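Local coordinates for protein beta-porphyranase A (Bacteroides plebeius, PDB 4AW7) that hydrolyses the sulfated red-algal polysaccharide porphyran at linkages between beta-D-galactopyranose and alpha-L-galactopyranose-6-sulfate, releasing mostly a disaccharide, at residues R508-R513 against H577-I582; L491-T496 against V567-S572; N246-L251 against F548-V553; N526-S531 against I557-N562. All coordinates share one frame; numbering follows the deposited sequence. Where two conformers were deposited one is given.

Three of the contacts lie wholly in the C-terminal beta region, and contact 3 joins it to the catalytic barrel. Contact 1 pairs two inner strands of a five-stranded sheet. Contact 3, with its centre about 7 Å away, sets the neighbouring strand of that sheet on a barrel helix, and a salt bridge from Arg508 NH2 to Glu248 OE1 (2.9 Å) links the two. Contact 2, centred about 11 Å from contact 1, belongs to the facing sheet, from which Phe493 packs on Met581 of contact 1. Contact 4 lies at the other edge of that sheet, about 12 Å from contact 2 between centres. In contact 3, Val250 comes about 9 Å from the substrate-binding His229, side chain to side chain.

Contact 1: R508-R513 against H577-I582; sequences RMSIGR and HVSSMI
Ser510 O is approached by several groups of one bulge: the backbone N of Ser579 donates to it at 2.8 Å, Val578 CA sends a C-H toward it, and Ser579 OG lies close enough for a weak bond at most. The Ser579 N-H reaches the carbonyl from above its plane and is bent, 137° at the hydrogen, the cost of an extra residue in the register. Ser579 and Ser580 both face Ser510 here, which makes a classic beta bulge in an otherwise antiparallel pair. The ladder is regular beyond it. Arg508 N reaches Ile582 O at 2.8 Å in a nearly straight bond, and Gly512 and His577 exchange two bonds at the other end. Water 1 bridges the strands, bonded at 2.8 Å each to Arg508 O, Ser510 OG and Ser580 OG. With chi1 of -64° the Ser510 hydroxyl stands beside its own backbone N, turned to the water; a small hydroxyl suits a buried site shared with a water. On this face, which looks to helix 245-262, Arg508 and Ile582 lie side by side, and the arginine's NE forms a salt bridge with Asp252. The other face carries Met509, Ile511, Val578 and Met581. Met509 CG rests on Met581 SD at 3.9 Å, the two chains pointing the same way; unbranched methionines adapt readily to the space between two sheets. The pair is therefore two-sided, with serines and a bridging water satisfying polar atoms toward the helix, and apolar chains supplying the interior of the sandwich.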
loop_
_atom_site.group_PDB
_atom_site.type_symbol
_atom_site.label_atom_id
_atom_site.label_comp_id
_atom_site.label_asym_id
_atom_site.label_seq_id
_atom_site.Cartn_x
_atom_site.Cartn_y
_atom_site.Cartn_z
ATOM N N ARG A 508 -3.526 -3.612 17.502
ATOM C CA ARG A 508 -4.150 -3.023 16.308
ATOM C C ARG A 508 -5.551 -3.612 16.251
ATOM O O ARG A 508 -5.744 -4.762 15.829
ATOM C CB ARG A 508 -3.357 -3.421 15.099
ATOM C CG ARG A 508 -1.922 -2.938 15.095
ATOM C CD ARG A 508 -1.144 -3.418 13.913
ATOM N NE ARG A 508 -1.651 -2.976 12.611
ATOM C CZ ARG A 508 -1.334 -1.857 12.013
ATOM N NH1 ARG A 508 -0.494 -1.004 12.535
ATOM N NH2 ARG A 508 -1.878 -1.627 10.820
ATOM N N MET A 509 -6.533 -2.826 16.707
ATOM C CA MET A 509 -7.914 -3.277 16.830
ATOM C C MET A 509 -8.714 -2.710 15.668
ATOM O O MET A 509 -8.928 -1.489 15.632
ATOM C CB MET A 509 -8.473 -2.766 18.161
ATOM C CG MET A 509 -9.934 -3.005 18.363
ATOM S SD MET A 509 -10.644 -2.375 19.879
ATOM C CE MET A 509 -10.507 -0.618 19.589
ATOM N N SER A 510 -9.141 -3.573 14.756
ATOM C CA SER A 510 -9.933 -3.125 13.611
ATOM C C SER A 510 -11.390 -3.477 13.820
ATOM O O SER A 510 -11.702 -4.638 14.141
ATOM C CB SER A 510 -9.391 -3.677 12.292
ATOM O OG SER A 510 -8.076 -3.203 11.980
ATOM N N ILE A 511 -12.226 -2.458 13.584
ATOM C CA ILE A 511 -13.671 -2.597 13.775
ATOM C C ILE A 511 -14.398 -1.994 12.589
ATOM O O ILE A 511 -13.973 -1.005 11.999
ATOM C CB ILE A 511 -14.163 -1.974 15.103
ATOM C CG1 ILE A 511 -13.851 -0.493 15.167
ATOM C CG2 ILE A 511 -13.560 -2.729 16.299
ATOM C CD1 ILE A 511 -14.447 0.238 16.421
ATOM N N GLY A 512 -15.531 -2.619 12.250
ATOM C CA GLY A 512 -16.515 -2.068 11.311
ATOM C C GLY A 512 -17.821 -1.974 12.080
ATOM O O GLY A 512 -18.386 -2.993 12.476
ATOM N N ARG A 513 -18.289 -0.747 12.290
ATOM C CA ARG A 513 -19.526 -0.538 13.064
ATOM C C ARG A 513 -20.219 0.698 12.510
ATOM O O ARG A 513 -19.592 1.587 11.953
ATOM C CB ARG A 513 -19.228 -0.282 14.559
ATOM C CG ARG A 513 -18.268 -1.251 15.245
ATOM C CD ARG A 513 -18.308 -1.104 16.713
ATOM N NE ARG A 513 -19.518 -1.753 17.249
ATOM C CZ ARG A 513 -20.018 -1.582 18.478
ATOM N NH1 ARG A 513 -19.515 -0.681 19.287
ATOM N NH2 ARG A 513 -21.099 -2.264 18.837
ATOM N N HIS A 577 -18.719 -5.526 13.749
ATOM C CA HIS A 577 -17.779 -6.611 13.930
ATOM C C HIS A 577 -16.427 -6.088 14.335
ATOM O O HIS A 577 -16.024 -4.985 13.948
ATOM C CB HIS A 577 -17.571 -7.391 12.635
ATOM C CG HIS A 577 -18.733 -8.222 12.202
ATOM N ND1 HIS A 577 -19.832 -7.691 11.577
ATOM C CD2 HIS A 577 -18.897 -9.567 12.208
ATOM C CE1 HIS A 577 -20.688 -8.677 11.314
ATOM N NE2 HIS A 577 -20.132 -9.828 11.663
ATOM N N VAL A 578 -15.730 -6.938 15.074
ATOM C CA VAL A 578 -14.269 -6.794 15.192
ATOM C C VAL A 578 -13.705 -7.573 13.998
ATOM O O VAL A 578 -13.826 -8.784 13.905
ATOM C CB VAL A 578 -13.731 -7.369 16.501
ATOM C CG1 VAL A 578 -12.210 -7.205 16.541
ATOM C CG2 VAL A 578 -14.376 -6.693 17.702
ATOM N N SER A 579 -13.095 -6.865 13.041
ATOM C CA SER A 579 -12.598 -7.521 11.819
ATOM C C SER A 579 -11.269 -8.243 12.032
ATOM O O SER A 579 -11.105 -9.363 11.589
ATOM C CB SER A 579 -12.522 -6.512 10.676
ATOM O OG SER A 579 -11.724 -5.403 11.050
ATOM N N SER A 580 -10.355 -7.585 12.754
ATOM C CA SER A 580 -9.052 -8.216 13.034
ATOM C C SER A 580 -8.484 -7.638 14.319
ATOM O O SER A 580 -8.738 -6.483 14.697
ATOM C CB SER A 580 -8.065 -8.037 11.867
ATOM O OG SER A 580 -7.790 -6.677 11.572
ATOM N N MET A 581 -7.660 -8.483 14.949
ATOM C CA MET A 581 -6.917 -8.149 16.173
ATOM C C MET A 581 -5.506 -8.648 15.976
ATOM O O MET A 581 -5.276 -9.828 15.801
ATOM C CB MET A 581 -7.574 -8.819 17.388
ATOM C CG MET A 581 -8.973 -8.295 17.697
ATOM S SD MET A 581 -8.972 -6.729 18.566
ATOM C CE MET A 581 -8.738 -7.324 20.248
ATOM N N ILE A 582 -4.566 -7.699 16.019
ATOM C CA ILE A 582 -3.151 -7.996 15.760
ATOM C C ILE A 582 -2.339 -7.342 16.875
ATOM O O ILE A 582 -2.551 -6.174 17.192
ATOM C CB ILE A 582 -2.716 -7.438 14.386
ATOM C CG1 ILE A 582 -3.500 -8.132 13.269
ATOM C CG2 ILE A 582 -1.191 -7.608 14.160
ATOM C CD1 ILE A 582 -3.424 -7.458 11.908
HETATM O O HOH W 1 -6.164 -5.000 13.028
#

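Contact 2: L491-T496 against V567-S572; sequences LSFPFT and VDITFS
The smaller sheet of a two-sheet beta sandwich has its edge here: strand 491-498 lies outermost and pairs antiparallel with strand 563-570. Leu491 and Ile569 form a hydrogen-bonded pair, with Leu491 N to Ile569 O at 2.9 Å and an equal return bond. Phe493 and Val567 do the same two residues on, Phe493 N giving its proton to Val567 O at 2.8 Å. Between them Asp568 CA points its C-H at Leu491 O (3.2 Å), as expected in the intervening non-hydrogen-bonded pair of Ser492 and Asp568. The inward face is apolar. The edge of the Phe493 ring turns toward Val567 O, which lies near the ring plane, and its CE1 comes to 4.4 Å from Ile569 CG1. Phe495 reaches back across the pair, crossing Val567 at a slant, with CE1 on CG2 at 3.7 Å. Both phenylalanines hold CG beside the backbone N (chi1 -67° and -64°), and their rings pack against strand 577-589 of the facing sheet, Phe493 on Val578 and Met581 and Phe495 on Leu583. Beta-branched Val567 and Ile569 suit an extended strand and meet Leu507 and Met509 of strand 503-514, the next strand of that facing sheet. The outward face is polar: Ser492 CB touches Asp568 OD1 at 3.3 Å, while Ser492 OG and Asp568 OD2 are both bonded to Asn566 ND2. One amide group thus ties together two short polar chains on neighbouring strands. Aromatic and branched chains anchor the edge strand inward, and hydrophilic groups linked through Asn566 suit its solvent-facing side.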
loop_
_atom_site.group_PDB
_atom_site.type_symbol
_atom_site.label_atom_id
_atom_site.label_comp_id
_atom_site.label_asym_id
_atom_site.label_seq_id
_atom_site.Cartn_x
_atom_site.Cartn_y
_atom_site.Cartn_z
ATOM N N LEU A 491 -15.377 -10.522 23.947
ATOM C CA LEU A 491 -14.778 -11.252 22.857
ATOM C C LEU A 491 -13.325 -11.560 23.195
ATOM O O LEU A 491 -12.576 -10.651 23.591
ATOM C CB LEU A 491 -14.843 -10.425 21.566
ATOM C CG LEU A 491 -16.248 -10.239 20.986
ATOM C CD1 LEU A 491 -16.214 -9.325 19.775
ATOM C CD2 LEU A 491 -16.824 -11.585 20.514
ATOM N N SER A 492 -12.954 -12.809 22.998
ATOM C CA SER A 492 -11.628 -13.292 23.357
ATOM C C SER A 492 -10.780 -13.557 22.115
ATOM O O SER A 492 -11.202 -14.271 21.202
ATOM C CB SER A 492 -11.792 -14.582 24.144
ATOM O OG SER A 492 -10.570 -15.272 24.301
ATOM N N PHE A 493 -9.575 -12.991 22.098
ATOM C CA PHE A 493 -8.631 -13.165 20.989
ATOM C C PHE A 493 -7.338 -13.770 21.492
ATOM O O PHE A 493 -6.563 -13.056 22.180
ATOM C CB PHE A 493 -8.388 -11.819 20.276
ATOM C CG PHE A 493 -9.621 -11.311 19.570
ATOM C CD1 PHE A 493 -10.542 -10.539 20.247
ATOM C CD2 PHE A 493 -9.872 -11.647 18.251
ATOM C CE1 PHE A 493 -11.704 -10.083 19.626
ATOM C CE2 PHE A 493 -11.005 -11.212 17.626
ATOM C CZ PHE A 493 -11.931 -10.430 18.309
ATOM N N PRO A 494 -7.086 -15.035 21.130
ATOM C CA PRO A 494 -5.845 -15.673 21.573
ATOM C C PRO A 494 -4.716 -15.427 20.598
ATOM O O PRO A 494 -4.942 -15.315 19.377
ATOM C CB PRO A 494 -6.213 -17.165 21.602
ATOM C CG PRO A 494 -7.283 -17.306 20.590
ATOM C CD PRO A 494 -8.020 -16.015 20.527
ATOM N N PHE A 495 -3.509 -15.353 21.148
ATOM C CA PHE A 495 -2.268 -15.194 20.369
ATOM C C PHE A 495 -1.255 -16.210 20.869
ATOM O O PHE A 495 -1.300 -16.584 22.053
ATOM C CB PHE A 495 -1.706 -13.788 20.547
ATOM C CG PHE A 495 -2.599 -12.721 20.025
ATOM C CD1 PHE A 495 -3.624 -12.225 20.804
ATOM C CD2 PHE A 495 -2.432 -12.232 18.739
ATOM C CE1 PHE A 495 -4.467 -11.265 20.335
ATOM C CE2 PHE A 495 -3.306 -11.241 18.263
ATOM C CZ PHE A 495 -4.304 -10.770 19.053
ATOM N N THR A 496 -0.360 -16.664 20.003
ATOM C CA THR A 496 0.655 -17.646 20.345
ATOM C C THR A 496 2.032 -17.217 19.849
ATOM O O THR A 496 2.152 -16.426 18.913
ATOM C CB THR A 496 0.288 -19.028 19.759
ATOM O OG1 THR A 496 0.266 -18.977 18.325
ATOM C CG2 THR A 496 -1.076 -19.523 20.285
ATOM N N VAL A 567 -6.214 -11.337 24.505
ATOM C CA VAL A 567 -6.802 -10.026 24.545
ATOM C C VAL A 567 -8.316 -10.209 24.626
ATOM O O VAL A 567 -8.866 -10.955 23.840
ATOM C CB VAL A 567 -6.407 -9.203 23.326
ATOM C CG1 VAL A 567 -7.085 -7.869 23.439
ATOM C CG2 VAL A 567 -4.893 -9.056 23.255
ATOM N N ASP A 568 -8.956 -9.547 25.582
ATOM C CA ASP A 568 -10.411 -9.623 25.758
ATOM C C ASP A 568 -10.945 -8.234 25.618
ATOM O O ASP A 568 -10.423 -7.307 26.231
ATOM C CB ASP A 568 -10.738 -10.273 27.100
ATOM C CG ASP A 568 -10.254 -11.689 27.124
ATOM O OD1 ASP A 568 -10.935 -12.576 26.604
ATOM O OD2 ASP A 568 -9.114 -11.944 27.585
ATOM N N ILE A 569 -12.013 -8.059 24.820
ATOM C CA ILE A 569 -12.572 -6.723 24.650
ATOM C C ILE A 569 -14.107 -6.780 24.788
ATOM O O ILE A 569 -14.723 -7.752 24.370
ATOM C CB ILE A 569 -12.111 -6.011 23.348
ATOM C CG1 ILE A 569 -12.717 -6.647 22.126
ATOM C CG2 ILE A 569 -10.601 -6.003 23.233
ATOM C CD1 ILE A 569 -12.359 -5.859 20.837
ATOM N N THR A 570 -14.663 -5.730 25.368
ATOM C CA THR A 570 -16.111 -5.669 25.580
ATOM C C THR A 570 -16.624 -4.290 25.196
ATOM O O THR A 570 -16.182 -3.277 25.714
ATOM C CB THR A 570 -16.509 -6.053 27.036
ATOM O OG1 THR A 570 -15.882 -7.289 27.392
ATOM C CG2 THR A 570 -18.050 -6.208 27.110
ATOM N N PHE A 571 -17.600 -4.272 24.281
ATOM C CA PHE A 571 -18.304 -3.063 23.904
ATOM C C PHE A 571 -19.607 -3.002 24.702
ATOM O O PHE A 571 -20.239 -4.036 24.926
ATOM C CB PHE A 571 -18.627 -3.056 22.401
ATOM C CG PHE A 571 -17.407 -3.082 21.512
ATOM C CD1 PHE A 571 -16.735 -4.265 21.251
ATOM C CD2 PHE A 571 -16.918 -1.902 20.995
ATOM C CE1 PHE A 571 -15.599 -4.291 20.443
ATOM C CE2 PHE A 571 -15.753 -1.923 20.153
ATOM C CZ PHE A 571 -15.132 -3.102 19.919
ATOM N N SER A 572 -20.020 -1.793 25.000
ATOM C CA SER A 572 -21.259 -1.595 25.775
ATOM C C SER A 572 -22.522 -1.696 24.922
ATOM O O SER A 572 -23.652 -1.818 25.469
ATOM C CB SER A 572 -21.179 -0.252 26.451
ATOM O OG SER A 572 -21.099 0.809 25.546
#

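Contact 3: N246-L251 against F548-V553; sequences NSEAVL and FGMIEV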
loop_
_atom_site.group_PDB
_atom_site.type_symbol
_atom_site.label_atom_id
_atom_site.label_comp_id
_atom_site.label_asym_id
_atom_site.label_seq_id
_atom_site.Cartn_x
_atom_site.Cartn_y
_atom_site.Cartn_z
ATOM N N ASN A 246 -8.635 3.669 7.947
ATOM C CA ASN A 246 -9.384 2.752 7.082
ATOM C C ASN A 246 -8.445 1.852 6.276
ATOM O O ASN A 246 -8.613 0.645 6.285
ATOM C CB ASN A 246 -10.320 3.526 6.143
ATOM C CG ASN A 246 -10.961 2.660 5.121
ATOM O OD1 ASN A 246 -10.487 2.593 3.982
ATOM N ND2 ASN A 246 -12.014 1.934 5.516
ATOM N N SER A 247 -7.449 2.445 5.599
ATOM C CA SER A 247 -6.520 1.619 4.838
ATOM C C SER A 247 -5.795 0.652 5.755
ATOM O O SER A 247 -5.457 -0.458 5.341
ATOM C CB SER A 247 -5.523 2.486 4.046
ATOM O OG SER A 247 -4.708 3.303 4.852
ATOM N N GLU A 248 -5.472 1.091 6.979
ATOM C CA GLU A 248 -4.834 0.194 7.921
ATOM C C GLU A 248 -5.682 -1.046 8.214
ATOM O O GLU A 248 -5.192 -2.155 8.260
ATOM C CB GLU A 248 -4.460 0.936 9.217
ATOM C CG GLU A 248 -3.467 2.109 9.049
ATOM C CD GLU A 248 -1.997 1.769 8.894
ATOM O OE1 GLU A 248 -1.620 0.581 8.911
ATOM O OE2 GLU A 248 -1.234 2.766 8.767
ATOM N N ALA A 249 -6.988 -0.835 8.426
ATOM C CA ALA A 249 -7.937 -1.939 8.639
ATOM C C ALA A 249 -8.101 -2.795 7.397
ATOM O O ALA A 249 -8.243 -4.009 7.497
ATOM C CB ALA A 249 -9.307 -1.440 9.094
ATOM N N VAL A 250 -8.163 -2.170 6.224
ATOM C CA VAL A 250 -8.316 -2.893 4.967
ATOM C C VAL A 250 -7.178 -3.914 4.794
ATOM O O VAL A 250 -7.417 -5.091 4.475
ATOM C CB VAL A 250 -8.366 -1.899 3.784
ATOM C CG1 VAL A 250 -8.102 -2.610 2.454
ATOM C CG2 VAL A 250 -9.732 -1.182 3.768
ATOM N N LEU A 251 -5.948 -3.441 4.999
ATOM C CA LEU A 251 -4.802 -4.316 4.816
ATOM C C LEU A 251 -4.618 -5.292 5.963
ATOM O O LEU A 251 -4.284 -6.457 5.741
ATOM C CB LEU A 251 -3.527 -3.486 4.561
ATOM C CG LEU A 251 -3.569 -2.562 3.341
ATOM C CD1 LEU A 251 -2.244 -1.832 3.250
ATOM C CD2 LEU A 251 -3.905 -3.288 2.050
ATOM N N PHE A 548 -15.027 1.979 9.400
ATOM C CA PHE A 548 -14.157 0.813 9.263
ATOM C C PHE A 548 -12.733 1.286 9.396
ATOM O O PHE A 548 -12.241 2.019 8.543
ATOM C CB PHE A 548 -14.379 0.060 7.956
ATOM C CG PHE A 548 -13.559 -1.199 7.859
ATOM C CD1 PHE A 548 -13.627 -2.175 8.840
ATOM C CD2 PHE A 548 -12.724 -1.427 6.776
ATOM C CE1 PHE A 548 -12.881 -3.302 8.780
ATOM C CE2 PHE A 548 -11.977 -2.614 6.676
ATOM C CZ PHE A 548 -12.066 -3.552 7.677
ATOM N N GLY A 549 -12.107 0.941 10.522
ATOM C CA GLY A 549 -10.798 1.493 10.818
ATOM C C GLY A 549 -10.081 0.689 11.880
ATOM O O GLY A 549 -10.717 0.038 12.712
ATOM N N MET A 550 -8.751 0.788 11.853
ATOM C CA MET A 550 -7.873 0.226 12.829
ATOM C C MET A 550 -7.503 1.311 13.838
ATOM O O MET A 550 -7.029 2.386 13.459
ATOM C CB MET A 550 -6.627 -0.298 12.107
ATOM C CG MET A 550 -5.626 -1.069 13.005
ATOM S SD MET A 550 -4.621 -0.076 14.157
ATOM C CE MET A 550 -3.655 0.914 12.998
ATOM N N ILE A 551 -7.789 1.041 15.111
ATOM C CA ILE A 551 -7.470 1.923 16.224
ATOM C C ILE A 551 -6.350 1.261 17.000
ATOM O O ILE A 551 -6.508 0.132 17.479
ATOM C CB ILE A 551 -8.714 2.182 17.106
ATOM C CG1 ILE A 551 -9.837 2.829 16.295
ATOM C CG2 ILE A 551 -8.345 3.069 18.311
ATOM C CD1 ILE A 551 -11.191 2.877 16.993
ATOM N N GLU A 552 -5.222 1.952 17.133
ATOM C CA GLU A 552 -4.123 1.411 17.929
ATOM C C GLU A 552 -4.347 1.633 19.400
ATOM O O GLU A 552 -4.791 2.707 19.822
ATOM C CB GLU A 552 -2.827 2.124 17.608
ATOM C CG GLU A 552 -2.348 1.940 16.221
ATOM C CD GLU A 552 -1.163 2.863 15.917
ATOM O OE1 GLU A 552 -1.312 4.141 15.817
ATOM O OE2 GLU A 552 -0.069 2.267 15.795
ATOM N N VAL A 553 -4.018 0.621 20.179
ATOM C CA VAL A 553 -4.115 0.719 21.643
ATOM C C VAL A 553 -2.720 0.378 22.199
ATOM O O VAL A 553 -2.417 -0.796 22.394
ATOM C CB VAL A 553 -5.177 -0.231 22.175
ATOM C CG1 VAL A 553 -5.270 -0.126 23.700
ATOM C CG2 VAL A 553 -6.516 0.021 21.493
#
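Ala249 sits over one face of the Phe548 ring: its CB is 3.9 Å from the ring centroid and 17° off the normal, shifted toward the rim, a CH-pi contact. The small methyl suits the spot, because it also presses on the backbone of Gly549 and Met550, with CB 3.6 Å from Met550 N. Val250 CG2 meets the same ring at CE2, its side chain crossing that of Phe548 at about a right angle. Asn246 approaches with its amide turned 75° to the ring plane. Its CG lies anti to the backbone N (chi1 172°), which carries ND2 out to donate to Phe548 O at 3.0 Å; the acceptor lies close to the amide plane. Asn246 OD1 is held by Arg242, so both ends of the amide are engaged. Gly549, lacking a side chain, suits a place where its CA comes within 4.2 Å of Asn246 CA. Farther along, Glu248 crosses Met550 at a slant, CB to CB 3.8 Å; its methylenes pack on the methionine while its carboxylate turns away to salt bridges with Arg307 and Arg508. Residues 246-251 of helix 245-262 run nearly square to residues 548-553 of strand 546-555. Ser247 and Leu251 reach strand 225-233 and helix 293-305 of the (beta/alpha)8 catalytic barrel, while strand 546-555 pairs with strand 503-514. The helix thus lies between the barrel strands and the C-terminal sheet.

Contact 4: N526-S531 against I557-N562; sequences NGTAVS and IQLLKN
Asn526 ND2 donates to Leu559 O at 2.9 Å, with 160° at the hydrogen and the acceptor almost exactly in the plane of the amide. The same nitrogen is also bonded to Asn565 OD1, while Asn526 OD1 accepts from the backbone N of Asn566. Gripped at both ends, the amide has its rotation fixed, and an asparagine suits the place because it donates and accepts within one short flat group. The apolar half of the contact belongs to Leu559. Its CD2 methyl meets Thr528 CG2 at 3.9 Å, the two side chains crossing at about a right angle. Its CD1 reaches Val530 CG1 at 3.7 Å, the chains sliding past each other in opposite directions. A forked leucine can thus touch two residues that rise from one side of a strand, and Ile525 adds to the same patch. Behind this first shell, Leu559 is presented by a turn of 3-10 helix, in which Leu560 N bonds back to Ile557 O at 2.9 Å. Leu560 itself packs inward, on Phe555 and Val585. On the other segment, Asn526 and Gly527 both take positive phi (47° and 89°). Asparagine tolerates this backbone shape well, and at Gly527 a side chain would press on the preceding carbonyl oxygen. Together they make the two-residue type I' turn of a beta-hairpin, a classic Asn-Gly sequence, joining strand 522-525 to the outermost strand 528-530, with the 3-10 loop between strands 546-555 and 563-570 leaning on the hairpin end.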
loop_
_atom_site.group_PDB
_atom_site.type_symbol
_atom_site.label_atom_id
_atom_site.label_comp_id
_atom_site.label_asym_id
_atom_site.label_seq_id
_atom_site.Cartn_x
_atom_site.Cartn_y
_atom_site.Cartn_z
ATOM N N ASN A 526 -4.144 -9.935 28.851
ATOM C CA ASN A 526 -3.935 -10.935 29.921
ATOM C C ASN A 526 -4.609 -10.507 31.217
ATOM O O ASN A 526 -4.038 -10.658 32.314
ATOM C CB ASN A 526 -2.433 -11.165 30.113
ATOM C CG ASN A 526 -1.790 -11.711 28.848
ATOM O OD1 ASN A 526 -2.358 -12.600 28.194
ATOM N ND2 ASN A 526 -0.613 -11.198 28.496
ATOM N N GLY A 527 -5.832 -10.009 31.108
ATOM C CA GLY A 527 -6.596 -9.671 32.311
ATOM C C GLY A 527 -6.440 -8.283 32.861
ATOM O O GLY A 527 -7.212 -7.873 33.723
ATOM N N THR A 528 -5.445 -7.538 32.390
ATOM C CA THR A 528 -5.195 -6.178 32.838
ATOM C C THR A 528 -5.829 -5.167 31.880
ATOM O O THR A 528 -5.498 -5.105 30.683
ATOM C CB THR A 528 -3.689 -5.880 32.953
ATOM O OG1 THR A 528 -3.135 -6.770 33.928
ATOM C CG2 THR A 528 -3.424 -4.404 33.341
ATOM N N ALA A 529 -6.757 -4.373 32.395
ATOM C CA ALA A 529 -7.412 -3.340 31.595
ATOM C C ALA A 529 -6.419 -2.259 31.249
ATOM O O ALA A 529 -5.634 -1.819 32.076
ATOM C CB ALA A 529 -8.629 -2.760 32.370
ATOM N N VAL A 530 -6.459 -1.831 29.989
ATOM C CA VAL A 530 -5.632 -0.756 29.494
ATOM C C VAL A 530 -6.499 0.343 28.861
ATOM O O VAL A 530 -7.592 0.079 28.416
ATOM C CB VAL A 530 -4.592 -1.273 28.481
ATOM C CG1 VAL A 530 -3.690 -2.314 29.137
ATOM C CG2 VAL A 530 -5.257 -1.874 27.233
ATOM N N SER A 531 -5.979 1.558 28.897
ATOM C CA SER A 531 -6.601 2.743 28.304
ATOM C C SER A 531 -6.750 2.634 26.769
ATOM O O SER A 531 -5.807 2.237 26.095
ATOM C CB SER A 531 -5.698 3.935 28.662
ATOM O OG SER A 531 -6.250 5.184 28.332
ATOM N N ILE A 557 4.585 -3.161 27.322
ATOM C CA ILE A 557 5.054 -4.478 26.866
ATOM C C ILE A 557 5.185 -5.479 27.978
ATOM O O ILE A 557 5.083 -6.675 27.778
ATOM C CB ILE A 557 6.415 -4.349 26.124
ATOM C CG1 ILE A 557 6.739 -5.628 25.348
ATOM C CG2 ILE A 557 7.558 -3.930 27.092
ATOM C CD1 ILE A 557 8.035 -5.489 24.474
ATOM N N GLN A 558 5.413 -4.970 29.193
ATOM C CA GLN A 558 5.588 -5.798 30.346
ATOM C C GLN A 558 4.333 -6.608 30.704
ATOM O O GLN A 558 4.408 -7.619 31.403
ATOM C CB GLN A 558 6.161 -4.955 31.528
ATOM C CG GLN A 558 7.531 -4.177 31.214
ATOM C CD GLN A 558 8.665 -5.106 30.813
ATOM O OE1 GLN A 558 8.650 -6.284 31.144
ATOM N NE2 GLN A 558 9.685 -4.567 30.074
ATOM N N LEU A 559 3.172 -6.234 30.154
ATOM C CA LEU A 559 1.954 -7.035 30.298
ATOM C C LEU A 559 1.956 -8.313 29.485
ATOM O O LEU A 559 1.162 -9.213 29.717
ATOM C CB LEU A 559 0.703 -6.223 29.928
ATOM C CG LEU A 559 0.404 -5.023 30.826
ATOM C CD1 LEU A 559 -0.786 -4.218 30.277
ATOM C CD2 LEU A 559 0.143 -5.460 32.270
ATOM N N LEU A 560 2.822 -8.392 28.472
ATOM C CA LEU A 560 2.896 -9.566 27.636
ATOM C C LEU A 560 3.791 -10.627 28.270
ATOM O O LEU A 560 4.823 -10.324 28.868
ATOM C CB LEU A 560 3.443 -9.233 26.240
ATOM C CG LEU A 560 2.567 -8.313 25.423
ATOM C CD1 LEU A 560 3.258 -7.955 24.118
ATOM C CD2 LEU A 560 1.189 -8.930 25.169
ATOM N N LYS A 561 3.400 -11.856 28.052
ATOM C CA LYS A 561 4.199 -13.022 28.432
ATOM C C LYS A 561 4.811 -13.700 27.229
ATOM O O LYS A 561 4.324 -13.577 26.091
ATOM C CB LYS A 561 3.370 -14.023 29.252
ATOM C CG LYS A 561 2.826 -13.397 30.570
ATOM C CD LYS A 561 4.022 -12.909 31.478
ATOM C CE LYS A 561 3.658 -12.516 32.886
ATOM N NZ LYS A 561 4.864 -11.961 33.622
ATOM N N ASN A 562 5.853 -14.491 27.454
ATOM C CA ASN A 562 6.399 -15.291 26.364
ATOM C C ASN A 562 5.463 -16.445 26.027
ATOM O O ASN A 562 5.045 -17.181 26.918
ATOM C CB ASN A 562 7.775 -15.819 26.766
ATOM C CG ASN A 562 8.783 -14.720 26.909
ATOM O OD1 ASN A 562 8.963 -13.910 25.985
ATOM N ND2 ASN A 562 9.421 -14.613 28.074
#